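Local coordinates for Poly(A) ribonuclease pop2 (Schizosaccharomyces pombe, PDB 2P51), which shortens the poly(A) tails of mRNAs as a 3'-exoribonuclease, the metal-dependent catalytic component of the CCR4-NOT core complex, at residues 25-30 against 134-139; 29-34 against 148-153; 47-52 against 244-249; 232-235 against 239-242. All coordinates share one frame; numbering follows the deposited sequence.

In the fold
The four contacts divide between the rim of the DEDD nuclease fold and its metal centre. Contacts 1 and 2 share Thr29 and Asn30, have centres about 14 Å apart, and join the loop after strand 23-26 and the start of helix 31-41 to two successive helices, 134-140 and 144-152. Contacts 3 and 4 both use helix 238-257, with centres about 10 Å apart, and meet at one magnesium ion, where Asp51 OD2 and Asp241 OD2 lie 3.1 Å apart; contact 4 is nested inside the loop closed by contact 3. Contact 1 approaches this site through His137, whose side chain is about 8 Å from that of Glu53, whereas contact 2 lies away from it.

Contact 1: 25-30 against 134-139; sequences DVWSTN and FKKHQE
Trp27 lays one face of its indole against the extended side chain of Lys136 and points the edge of its six-membered ring at the imidazole of His137. The lysine runs across the indole, its methylenes following the rings from CH2 back toward NE1. Its CG sits 3.8 Å from Trp27 CH2, and Lys136 CE comes within 3.6 Å of Trp27 CE2. That CE stands over the five-membered ring, 20° off the normal, which makes a CH-pi contact; the ammonium group beyond it forms an off-centre cation-pi interaction, with Lys136 NZ 4.2 Å from the ring centroid. Lys136 can lie this way because its CG is anti to the backbone N (chi1 -159°) and the chain stays straight beyond it. A water fastens the far end, accepting from Trp27 NE1 at 2.8 Å and from Lys136 NZ at 3.1 Å.

The contact ties the loop that follows edge strand 23-26 of the mixed nuclease sheet to helix 134-140, one turn of which presents both Lys136 and His137. The rings of Trp27 and His137 meet edge-to-face, their planes at 76°, with Trp27 CH2 3.8 Å from His137 CD2. His137 ND1 is hydrogen-bonded to the backbone oxygen of Phe110, which probably helps fix the rotation of the ring that receives the indole edge. Behind Trp27, the Asn30 amide braces the loop: Trp27 N donates to Asn30 OD1 at 2.7 Å in a nearly straight bond, while Asn30 ND2 reaches back to Asp25 O at 3.2 Å.

Contact 2: 29-34 against 148-153; sequences TNLQQE and AELLIG
Leu31 and Leu150 bring the first turn of helix 31-41 against the last turns of helix 144-152, the backbones being closest at Gln32 and Leu150, with their CA atoms 7.8 Å apart. This is helix-to-helix packing at the periphery of the CAF1 nuclease fold, away from the metal site, and it is small: 138 Å² is buried over both sides. Leu150 supplies the larger share of that area, 80 Å², its CB directed at the opposite helix. The two leucines reach toward each other tip to tip, and Leu150 CD1 lies 3.6 Å from Leu31 CG and 3.8 Å from Leu31 CD2.

Gln32 comes in from another direction, crossing Leu150 at about a right angle. Its chain leaves the helix with CG anti to the backbone N, then bends at chi2 (85°), which brings the amide oxygen up to the leucine although its CB does not aim there. An alanine in place of Leu150 would remove both methyl branches and would probably open a gap beside Leu31 CG while leaving the Gln32 amide free to turn. Buried Glu34, in the same first turn, is held by a salt bridge to Arg24 and a hydrogen bond from Trp106 NE1. The polar end of Gln32 thus meets hydrocarbon here: its OE1 lies 3.2 Å from Leu150 CD2 and 3.7 Å from Leu150 CD1.

Contact 3: 47-52 against 244-249; sequences VVSMDT and LTARIF. With MG (magnesium ion), chain C; MG (magnesium ion), chain B.
The carboxylate of Asp51, the flat group at the metal end of this contact, holds a magnesium ion with each oxygen, while the preceding part of its strand lies against helix segment 244-249 at the close pair Ser49 and Ala246. Asp51 OD1 binds one magnesium ion at 2.0 Å and Asp51 OD2 binds the other at 2.1 Å, so the group bridges the two-metal site of this DEDD nuclease. Its CG is anti to the backbone N (chi1 -172°), which carries both oxygens out to the metals. Asp172 shares the first ion; Glu53 and Asp241 share the second. Four waters complete the inner sphere on the OD1 side, and a water bound to the other ion donates to Thr52 O at 2.7 Å.

Two residues earlier in the strand no ring intervenes, and small side chains let the helix come near: the CA atoms of Ser49 and Ala246 are 5.3 Å apart. Ser49 OG, anti to its own carbonyl carbon (chi1 -61°), lies 3.1 Å from Ala246 CB. Thr245 CG2 touches Ser49 CB more loosely, at 4.3 Å. Thr245 OG1 is hydrogen-bonded to Asp241 O one turn back, and a water donates hydrogen bonds to Thr245 OG1 and Met50 O, each at 2.8 Å, linking helix and strand.

Strand 47-53 runs between strands 87-93 and 163-166 in the sheet, where backbone hydrogen bonds join Ser49 to Ala91 and Met50 to Ile165. Helix 238-257 lies across one side, with Leu220 of helix 220-226 against Thr245, while Met50 turns to the other side and packs on helix 170-181.

Contact 4: 232-235 against 239-242; sequences IGPQ and GSDA. With MG (magnesium ion), chain C.
Ser240, in the first turn of helix 238-257, packs tightly against the loop at Ile232, Gly233 and Pro234, which precedes the helix in this DEDD nuclease fold. Its hydroxyl donates to Ile232 O at 2.7 Å, approaching from 36° above the carbonyl plane; placing OG anti to the backbone N (chi1 177°) turns it to that oxygen. Ser240 CB sits 3.2 Å from Pro234 O. The backbone angles of Gly233 by themselves call for glycine, and a CB there would also clash with Pro234 CD. With a valine in place of Ser240, Ile232 O would probably lose this donor, and Arg231, which also bonds to the hydroxyl, one of its partners.

Toward Gln235 the fit is looser: its exposed side chain starts away from the helix, and its CA lies 3.9 Å from Asp241 OD1. A water fills in beside Ile232, accepting from its N at 3.1 Å and donating to Ser240 O at 2.9 Å. Asp241 OD1 has stronger partners, a salt bridge with Arg231 and the backbone N of His236, which probably help to orient the carboxylate for the metal. The other oxygen, Asp241 OD2, binds magnesium at 2.0 Å.

Contact 1: 25-30 against 134-139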
loop_
_atom_site.group_PDB
_atom_site.type_symbol
_atom_site.label_atom_id
_atom_site.label_comp_id
_atom_site.label_asym_id
_atom_site.label_seq_id
_atom_site.Cartn_x
_atom_site.Cartn_y
_atom_site.Cartn_z
ATOM N N ASP A 25 -6.049 12.114 7.843
ATOM C CA ASP A 25 -5.767 12.493 6.457
ATOM C C ASP A 25 -4.589 13.443 6.358
ATOM O O ASP A 25 -4.491 14.348 7.224
ATOM C CB ASP A 25 -6.957 13.215 5.804
ATOM C CG ASP A 25 -7.883 12.209 5.160
ATOM O OD1 ASP A 25 -7.552 11.475 4.221
ATOM O OD2 ASP A 25 -9.043 12.162 5.632
ATOM N N VAL A 26 -3.762 13.237 5.348
ATOM C CA VAL A 26 -2.581 14.059 5.190
ATOM C C VAL A 26 -2.646 14.691 3.801
ATOM O O VAL A 26 -2.955 14.017 2.806
ATOM C CB VAL A 26 -1.318 13.217 5.331
ATOM C CG1 VAL A 26 -0.058 14.068 5.519
ATOM C CG2 VAL A 26 -1.405 12.237 6.510
ATOM N N TRP A 27 -2.346 16.006 3.804
ATOM C CA TRP A 27 -2.327 16.867 2.631
ATOM C C TRP A 27 -0.998 17.617 2.587
ATOM O O TRP A 27 -0.183 17.397 3.488
ATOM C CB TRP A 27 -3.457 17.911 2.686
ATOM C CG TRP A 27 -4.806 17.219 2.765
ATOM C CD1 TRP A 27 -5.533 16.946 3.891
ATOM C CD2 TRP A 27 -5.560 16.717 1.659
ATOM N NE1 TRP A 27 -6.702 16.305 3.530
ATOM C CE2 TRP A 27 -6.742 16.153 2.181
ATOM C CE3 TRP A 27 -5.376 16.687 0.271
ATOM C CZ2 TRP A 27 -7.712 15.572 1.371
ATOM C CZ3 TRP A 27 -6.345 16.102 -0.540
ATOM C CH2 TRP A 27 -7.500 15.554 0.021
ATOM N N SER A 28 -0.768 18.445 1.581
ATOM C CA SER A 28 0.546 19.095 1.545
ATOM C C SER A 28 0.740 19.955 2.776
ATOM O O SER A 28 1.876 20.180 3.203
ATOM C CB SER A 28 0.646 19.924 0.258
ATOM O OG SER A 28 -0.281 20.981 0.282
ATOM N N THR A 29 -0.342 20.437 3.380
ATOM C CA THR A 29 -0.295 21.404 4.481
ATOM C C THR A 29 0.087 20.797 5.839
ATOM O O THR A 29 0.530 21.516 6.725
ATOM C CB THR A 29 -1.650 22.139 4.625
ATOM O OG1 THR A 29 -2.701 21.158 4.632
ATOM C CG2 THR A 29 -1.938 23.030 3.432
ATOM N N ASN A 30 -0.075 19.467 5.982
ATOM C CA ASN A 30 0.271 18.869 7.267
ATOM C C ASN A 30 1.180 17.640 7.065
ATOM O O ASN A 30 1.370 16.871 8.017
ATOM C CB ASN A 30 -0.989 18.536 8.069
ATOM C CG ASN A 30 -1.829 17.484 7.374
ATOM O OD1 ASN A 30 -1.715 17.261 6.165
ATOM N ND2 ASN A 30 -2.688 16.820 8.150
ATOM N N PHE A 134 -11.569 14.976 -5.438
ATOM C CA PHE A 134 -10.554 15.278 -6.449
ATOM C C PHE A 134 -10.182 16.752 -6.472
ATOM O O PHE A 134 -9.042 17.121 -6.732
ATOM C CB PHE A 134 -11.064 14.756 -7.816
ATOM C CG PHE A 134 -10.724 13.270 -7.990
ATOM C CD1 PHE A 134 -9.426 12.872 -8.279
ATOM C CD2 PHE A 134 -11.695 12.275 -7.876
ATOM C CE1 PHE A 134 -9.060 11.539 -8.448
ATOM C CE2 PHE A 134 -11.358 10.933 -8.000
ATOM C CZ PHE A 134 -10.028 10.553 -8.274
ATOM N N LYS A 135 -11.133 17.662 -6.199
ATOM C CA LYS A 135 -10.782 19.060 -6.247
ATOM C C LYS A 135 -9.715 19.374 -5.191
ATOM O O LYS A 135 -8.765 20.108 -5.377
ATOM C CB LYS A 135 -12.010 19.950 -6.017
ATOM C CG LYS A 135 -11.696 21.445 -6.076
ATOM C CD LYS A 135 -12.885 22.335 -5.893
ATOM C CE LYS A 135 -14.136 22.161 -6.770
ATOM N NZ LYS A 135 -15.276 22.002 -5.836
ATOM N N LYS A 136 -9.855 18.766 -4.014
ATOM C CA LYS A 136 -8.899 18.981 -2.938
ATOM C C LYS A 136 -7.556 18.360 -3.276
ATOM O O LYS A 136 -6.531 18.976 -2.925
ATOM C CB LYS A 136 -9.429 18.455 -1.605
ATOM C CG LYS A 136 -8.716 19.122 -0.440
ATOM C CD LYS A 136 -9.438 18.834 0.870
ATOM C CE LYS A 136 -8.602 19.258 2.082
ATOM N NZ LYS A 136 -9.308 18.991 3.373
ATOM N N HIS A 137 -7.538 17.213 -3.956
ATOM C CA HIS A 137 -6.245 16.670 -4.361
ATOM C C HIS A 137 -5.571 17.636 -5.340
ATOM O O HIS A 137 -4.330 17.713 -5.377
ATOM C CB HIS A 137 -6.392 15.315 -5.032
ATOM C CG HIS A 137 -6.695 14.171 -4.098
ATOM N ND1 HIS A 137 -5.785 13.149 -3.825
ATOM C CD2 HIS A 137 -7.817 13.882 -3.385
ATOM C CE1 HIS A 137 -6.335 12.282 -2.979
ATOM N NE2 HIS A 137 -7.563 12.719 -2.700
ATOM N N GLN A 138 -6.372 18.371 -6.131
ATOM C CA GLN A 138 -5.731 19.258 -7.102
ATOM C C GLN A 138 -5.150 20.455 -6.363
ATOM O O GLN A 138 -4.075 20.973 -6.678
ATOM C CB GLN A 138 -6.727 19.681 -8.191
ATOM C CG GLN A 138 -5.983 20.493 -9.261
ATOM C CD GLN A 138 -6.921 20.925 -10.369
ATOM O OE1 GLN A 138 -7.779 20.138 -10.792
ATOM N NE2 GLN A 138 -6.795 22.149 -10.867
ATOM N N GLU A 139 -5.871 20.898 -5.334
ATOM C CA GLU A 139 -5.456 22.082 -4.606
ATOM C C GLU A 139 -4.349 21.833 -3.577
ATOM O O GLU A 139 -3.401 22.643 -3.594
ATOM C CB GLU A 139 -6.634 22.724 -3.840
ATOM C CG GLU A 139 -7.627 23.425 -4.719
ATOM C CD GLU A 139 -6.998 24.535 -5.558
ATOM O OE1 GLU A 139 -6.393 25.455 -4.963
ATOM O OE2 GLU A 139 -7.139 24.425 -6.806
HETATM O O HOH W 1 -8.989 16.462 5.145
HETATM O O HOH W 2 -0.362 22.693 -2.682
#

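Contact 2: 29-34 against 148-153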
loop_
_atom_site.group_PDB
_atom_site.type_symbol
_atom_site.label_atom_id
_atom_site.label_comp_id
_atom_site.label_asym_id
_atom_site.label_seq_id
_atom_site.Cartn_x
_atom_site.Cartn_y
_atom_site.Cartn_z
ATOM N N THR A 29 -0.342 20.437 3.380
ATOM C CA THR A 29 -0.295 21.404 4.481
ATOM C C THR A 29 0.087 20.797 5.839
ATOM O O THR A 29 0.530 21.516 6.725
ATOM C CB THR A 29 -1.650 22.139 4.625
ATOM O OG1 THR A 29 -2.701 21.158 4.632
ATOM C CG2 THR A 29 -1.938 23.030 3.432
ATOM N N ASN A 30 -0.075 19.467 5.982
ATOM C CA ASN A 30 0.271 18.869 7.267
ATOM C C ASN A 30 1.180 17.640 7.065
ATOM O O ASN A 30 1.370 16.871 8.017
ATOM C CB ASN A 30 -0.989 18.536 8.069
ATOM C CG ASN A 30 -1.829 17.484 7.374
ATOM O OD1 ASN A 30 -1.715 17.261 6.165
ATOM N ND2 ASN A 30 -2.688 16.820 8.150
ATOM N N LEU A 31 1.777 17.550 5.898
ATOM C CA LEU A 31 2.713 16.429 5.625
ATOM C C LEU A 31 3.804 16.288 6.655
ATOM O O LEU A 31 4.062 15.191 7.193
ATOM C CB LEU A 31 3.334 16.608 4.234
ATOM C CG LEU A 31 4.412 15.558 3.877
ATOM C CD1 LEU A 31 3.829 14.154 3.823
ATOM C CD2 LEU A 31 5.058 15.976 2.562
ATOM N N GLN A 32 4.448 17.413 6.940
ATOM C CA GLN A 32 5.609 17.276 7.836
ATOM C C GLN A 32 5.208 16.885 9.249
ATOM O O GLN A 32 5.823 16.048 9.927
ATOM C CB GLN A 32 6.417 18.588 7.832
ATOM C CG GLN A 32 7.652 18.482 8.685
ATOM C CD GLN A 32 8.855 17.884 7.989
ATOM O OE1 GLN A 32 9.067 16.660 8.043
ATOM N NE2 GLN A 32 9.645 18.746 7.353
ATOM N N GLN A 33 4.127 17.488 9.754
ATOM C CA GLN A 33 3.629 17.176 11.097
ATOM C C GLN A 33 3.250 15.709 11.242
ATOM O O GLN A 33 3.518 14.998 12.205
ATOM C CB GLN A 33 2.422 18.104 11.349
ATOM C CG GLN A 33 1.689 17.996 12.638
ATOM C CD GLN A 33 0.526 18.974 12.792
ATOM O OE1 GLN A 33 -0.557 18.830 12.206
ATOM N NE2 GLN A 33 0.779 19.995 13.613
ATOM N N GLU A 34 2.547 15.229 10.192
ATOM C CA GLU A 34 2.070 13.853 10.300
ATOM C C GLU A 34 3.243 12.888 10.179
ATOM O O GLU A 34 3.275 11.870 10.888
ATOM C CB GLU A 34 0.971 13.603 9.251
ATOM C CG GLU A 34 -0.286 14.432 9.555
ATOM C CD GLU A 34 -0.901 14.094 10.908
ATOM O OE1 GLU A 34 -0.914 12.903 11.375
ATOM O OE2 GLU A 34 -1.384 15.059 11.542
ATOM N N ALA A 148 8.261 11.337 -0.477
ATOM C CA ALA A 148 9.324 10.329 -0.553
ATOM C C ALA A 148 10.559 10.723 0.240
ATOM O O ALA A 148 11.145 9.878 0.942
ATOM C CB ALA A 148 9.606 10.120 -2.041
ATOM N N GLU A 149 10.998 11.984 0.175
ATOM C CA GLU A 149 12.109 12.420 0.999
ATOM C C GLU A 149 11.870 12.110 2.476
ATOM O O GLU A 149 12.765 11.614 3.168
ATOM C CB GLU A 149 12.237 13.932 0.859
ATOM C CG GLU A 149 13.576 14.359 0.324
ATOM C CD GLU A 149 13.545 15.836 0.002
ATOM O OE1 GLU A 149 13.044 16.572 0.882
ATOM O OE2 GLU A 149 14.019 16.166 -1.104
ATOM N N LEU A 150 10.668 12.398 2.961
ATOM C CA LEU A 150 10.335 12.147 4.366
ATOM C C LEU A 150 10.268 10.660 4.669
ATOM O O LEU A 150 10.713 10.195 5.722
ATOM C CB LEU A 150 9.017 12.852 4.727
ATOM C CG LEU A 150 9.117 14.398 4.703
ATOM C CD1 LEU A 150 7.775 15.040 5.033
ATOM C CD2 LEU A 150 10.185 14.923 5.648
ATOM N N LEU A 151 9.673 9.888 3.748
ATOM C CA LEU A 151 9.532 8.458 3.992
ATOM C C LEU A 151 10.897 7.791 4.078
ATOM O O LEU A 151 11.151 6.981 4.957
ATOM C CB LEU A 151 8.707 7.790 2.889
ATOM C CG LEU A 151 8.489 6.276 3.096
ATOM C CD1 LEU A 151 7.684 6.018 4.372
ATOM C CD2 LEU A 151 7.822 5.643 1.878
ATOM N N ILE A 152 11.802 8.150 3.177
ATOM C CA ILE A 152 13.111 7.498 3.183
ATOM C C ILE A 152 13.822 7.763 4.486
ATOM O O ILE A 152 14.486 6.862 5.009
ATOM C CB ILE A 152 13.978 7.943 1.974
ATOM C CG1 ILE A 152 13.339 7.534 0.642
ATOM C CG2 ILE A 152 15.408 7.408 2.067
ATOM C CD1 ILE A 152 13.936 8.247 -0.548
ATOM N N GLY A 153 13.683 8.962 5.033
ATOM C CA GLY A 153 14.392 9.260 6.299
ATOM C C GLY A 153 13.592 8.897 7.505
ATOM O O GLY A 153 14.035 9.196 8.604
#

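Contact 3: 47-52 against 244-249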
loop_
_atom_site.group_PDB
_atom_site.type_symbol
_atom_site.label_atom_id
_atom_site.label_comp_id
_atom_site.label_asym_id
_atom_site.label_seq_id
_atom_site.Cartn_x
_atom_site.Cartn_y
_atom_site.Cartn_z
ATOM N N VAL A 47 5.097 -2.482 12.784
ATOM C CA VAL A 47 4.414 -3.286 11.755
ATOM C C VAL A 47 3.579 -2.289 10.923
ATOM O O VAL A 47 2.640 -1.692 11.439
ATOM C CB VAL A 47 3.577 -4.429 12.318
ATOM C CG1 VAL A 47 2.894 -5.207 11.172
ATOM C CG2 VAL A 47 4.424 -5.372 13.154
ATOM N N VAL A 48 3.986 -2.099 9.659
ATOM C CA VAL A 48 3.298 -1.114 8.814
ATOM C C VAL A 48 2.464 -1.815 7.745
ATOM O O VAL A 48 3.082 -2.556 6.939
ATOM C CB VAL A 48 4.326 -0.234 8.113
ATOM C CG1 VAL A 48 3.607 0.780 7.210
ATOM C CG2 VAL A 48 5.255 0.496 9.096
ATOM N N SER A 49 1.160 -1.605 7.710
ATOM C CA SER A 49 0.293 -2.201 6.669
ATOM C C SER A 49 -0.014 -1.136 5.636
ATOM O O SER A 49 -0.251 0.019 6.075
ATOM C CB SER A 49 -1.004 -2.781 7.265
ATOM O OG SER A 49 -0.614 -3.815 8.195
ATOM N N MET A 50 -0.016 -1.514 4.348
ATOM C CA MET A 50 -0.055 -0.474 3.313
ATOM C C MET A 50 -1.002 -0.858 2.195
ATOM O O MET A 50 -1.149 -2.047 1.853
ATOM C CB MET A 50 1.371 -0.243 2.767
ATOM C CG MET A 50 1.539 0.748 1.647
ATOM S SD MET A 50 1.260 0.015 0.003
ATOM C CE MET A 50 2.828 -0.873 -0.176
ATOM N N ASP A 51 -1.594 0.219 1.652
ATOM C CA ASP A 51 -2.372 0.122 0.421
ATOM C C ASP A 51 -2.179 1.401 -0.392
ATOM O O ASP A 51 -1.750 2.413 0.236
ATOM C CB ASP A 51 -3.881 -0.069 0.676
ATOM C CG ASP A 51 -4.671 -0.373 -0.594
ATOM O OD1 ASP A 51 -4.102 -1.049 -1.488
ATOM O OD2 ASP A 51 -5.834 0.074 -0.637
ATOM N N THR A 52 -2.504 1.386 -1.689
ATOM C CA THR A 52 -2.475 2.644 -2.427
ATOM C C THR A 52 -3.733 2.729 -3.301
ATOM O O THR A 52 -4.352 1.719 -3.612
ATOM C CB THR A 52 -1.275 2.816 -3.392
ATOM O OG1 THR A 52 -1.450 1.979 -4.534
ATOM C CG2 THR A 52 0.061 2.470 -2.685
ATOM N N LEU A 244 -7.614 -2.410 7.328
ATOM C CA LEU A 244 -8.199 -3.749 7.263
ATOM C C LEU A 244 -7.142 -4.815 6.988
ATOM O O LEU A 244 -7.245 -5.932 7.527
ATOM C CB LEU A 244 -9.255 -3.792 6.132
ATOM C CG LEU A 244 -10.233 -4.957 6.180
ATOM C CD1 LEU A 244 -10.984 -4.992 7.506
ATOM C CD2 LEU A 244 -11.225 -4.849 5.017
ATOM N N THR A 245 -6.179 -4.427 6.127
ATOM C CA THR A 245 -5.055 -5.291 5.822
ATOM C C THR A 245 -4.333 -5.660 7.117
ATOM O O THR A 245 -4.035 -6.855 7.360
ATOM C CB THR A 245 -4.086 -4.590 4.858
ATOM O OG1 THR A 245 -4.808 -4.379 3.606
ATOM C CG2 THR A 245 -2.880 -5.450 4.499
ATOM N N ALA A 246 -4.050 -4.675 7.949
ATOM C CA ALA A 246 -3.368 -4.990 9.235
ATOM C C ALA A 246 -4.187 -5.970 10.057
ATOM O O ALA A 246 -3.694 -6.975 10.617
ATOM C CB ALA A 246 -3.166 -3.717 10.034
ATOM N N ARG A 247 -5.489 -5.673 10.179
ATOM C CA ARG A 247 -6.302 -6.525 11.056
ATOM C C ARG A 247 -6.404 -7.938 10.501
ATOM O O ARG A 247 -6.340 -8.907 11.292
ATOM C CB ARG A 247 -7.705 -5.903 11.257
ATOM C CG ARG A 247 -7.552 -4.525 11.881
ATOM C CD ARG A 247 -8.877 -3.859 12.116
ATOM N NE ARG A 247 -8.633 -2.914 13.226
ATOM C CZ ARG A 247 -9.630 -2.165 13.697
ATOM N NH1 ARG A 247 -10.823 -2.313 13.115
ATOM N NH2 ARG A 247 -9.315 -1.352 14.692
ATOM N N ILE A 248 -6.558 -8.120 9.198
ATOM C CA ILE A 248 -6.571 -9.479 8.631
ATOM C C ILE A 248 -5.234 -10.197 8.873
ATOM O O ILE A 248 -5.204 -11.411 9.174
ATOM C CB ILE A 248 -6.957 -9.421 7.148
ATOM C CG1 ILE A 248 -8.438 -9.053 6.909
ATOM C CG2 ILE A 248 -6.637 -10.742 6.452
ATOM C CD1 ILE A 248 -8.558 -8.554 5.460
ATOM N N PHE A 249 -4.136 -9.441 8.733
ATOM C CA PHE A 249 -2.833 -10.092 8.926
ATOM C C PHE A 249 -2.743 -10.717 10.310
ATOM O O PHE A 249 -2.359 -11.880 10.445
ATOM C CB PHE A 249 -1.661 -9.099 8.725
ATOM C CG PHE A 249 -0.312 -9.728 9.094
ATOM C CD1 PHE A 249 0.289 -10.638 8.240
ATOM C CD2 PHE A 249 0.309 -9.388 10.299
ATOM C CE1 PHE A 249 1.516 -11.202 8.576
ATOM C CE2 PHE A 249 1.534 -9.960 10.629
ATOM C CZ PHE A 249 2.131 -10.869 9.785
HETATM MG MG MG C . -7.526 0.118 -1.848
HETATM MG MG MG B . -4.009 -2.658 -2.753
HETATM O O HOH W 3 -3.486 -3.435 1.374
HETATM O O HOH W 4 -4.149 -1.545 -4.488
HETATM O O HOH W 5 -6.323 -0.092 -3.590
HETATM O O HOH W 6 -3.875 -4.034 -1.225
HETATM O O HOH W 7 -6.012 -2.737 -2.749
HETATM O O HOH W 8 -3.892 -4.413 -3.955
#

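Contact 4: 232-235 against 239-242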
loop_
_atom_site.group_PDB
_atom_site.type_symbol
_atom_site.label_atom_id
_atom_site.label_comp_id
_atom_site.label_asym_id
_atom_site.label_seq_id
_atom_site.Cartn_x
_atom_site.Cartn_y
_atom_site.Cartn_z
ATOM N N ILE A 232 -13.252 -0.185 9.508
ATOM C CA ILE A 232 -13.432 1.171 9.962
ATOM C C ILE A 232 -13.168 2.053 8.752
ATOM O O ILE A 232 -12.106 1.896 8.137
ATOM C CB ILE A 232 -12.453 1.502 11.114
ATOM C CG1 ILE A 232 -12.719 0.727 12.407
ATOM C CG2 ILE A 232 -12.420 3.011 11.382
ATOM C CD1 ILE A 232 -12.031 1.186 13.665
ATOM N N GLY A 233 -14.027 2.978 8.342
ATOM C CA GLY A 233 -13.702 3.858 7.219
ATOM C C GLY A 233 -14.256 3.243 5.947
ATOM O O GLY A 233 -14.826 2.143 5.886
ATOM N N PRO A 234 -14.086 4.059 4.891
ATOM C CA PRO A 234 -14.626 3.734 3.573
ATOM C C PRO A 234 -13.827 2.693 2.784
ATOM O O PRO A 234 -12.624 2.838 2.621
ATOM C CB PRO A 234 -14.587 5.091 2.847
ATOM C CG PRO A 234 -13.550 5.900 3.564
ATOM C CD PRO A 234 -13.435 5.385 4.970
ATOM N N GLN A 235 -14.495 1.645 2.267
ATOM C CA GLN A 235 -13.857 0.724 1.329
ATOM C C GLN A 235 -13.346 1.496 0.109
ATOM O O GLN A 235 -13.931 2.460 -0.401
ATOM C CB GLN A 235 -14.864 -0.350 0.943
ATOM C CG GLN A 235 -14.363 -1.442 0.021
ATOM C CD GLN A 235 -15.275 -2.645 -0.044
ATOM O OE1 GLN A 235 -14.875 -3.644 -0.671
ATOM N NE2 GLN A 235 -16.472 -2.646 0.517
ATOM N N GLY A 239 -6.437 4.495 3.329
ATOM C CA GLY A 239 -6.303 4.469 4.770
ATOM C C GLY A 239 -7.074 3.322 5.362
ATOM O O GLY A 239 -6.543 2.468 6.106
ATOM N N SER A 240 -8.348 3.218 5.036
ATOM C CA SER A 240 -9.232 2.170 5.533
ATOM C C SER A 240 -8.788 0.816 5.015
ATOM O O SER A 240 -8.751 -0.170 5.779
ATOM C CB SER A 240 -10.660 2.500 5.067
ATOM O OG SER A 240 -11.537 1.465 5.485
ATOM N N ASP A 241 -8.429 0.749 3.734
ATOM C CA ASP A 241 -7.980 -0.554 3.207
ATOM C C ASP A 241 -6.688 -1.019 3.894
ATOM O O ASP A 241 -6.541 -2.235 4.173
ATOM C CB ASP A 241 -7.754 -0.486 1.704
ATOM C CG ASP A 241 -8.994 -0.240 0.870
ATOM O OD1 ASP A 241 -10.138 -0.468 1.350
ATOM O OD2 ASP A 241 -8.873 0.195 -0.314
ATOM N N ALA A 242 -5.772 -0.118 4.177
ATOM C CA ALA A 242 -4.518 -0.493 4.856
ATOM C C ALA A 242 -4.806 -0.974 6.258
ATOM O O ALA A 242 -4.209 -1.915 6.812
ATOM C CB ALA A 242 -3.565 0.712 4.901
HETATM MG MG MG C . -7.526 0.118 -1.848
HETATM O O HOH W 9 -10.595 -0.722 8.012
HETATM O O HOH W 5 -6.323 -0.092 -3.590
HETATM O O HOH W 10 -7.809 -1.953 -1.646
HETATM O O HOH W 11 -9.070 0.199 -3.245
#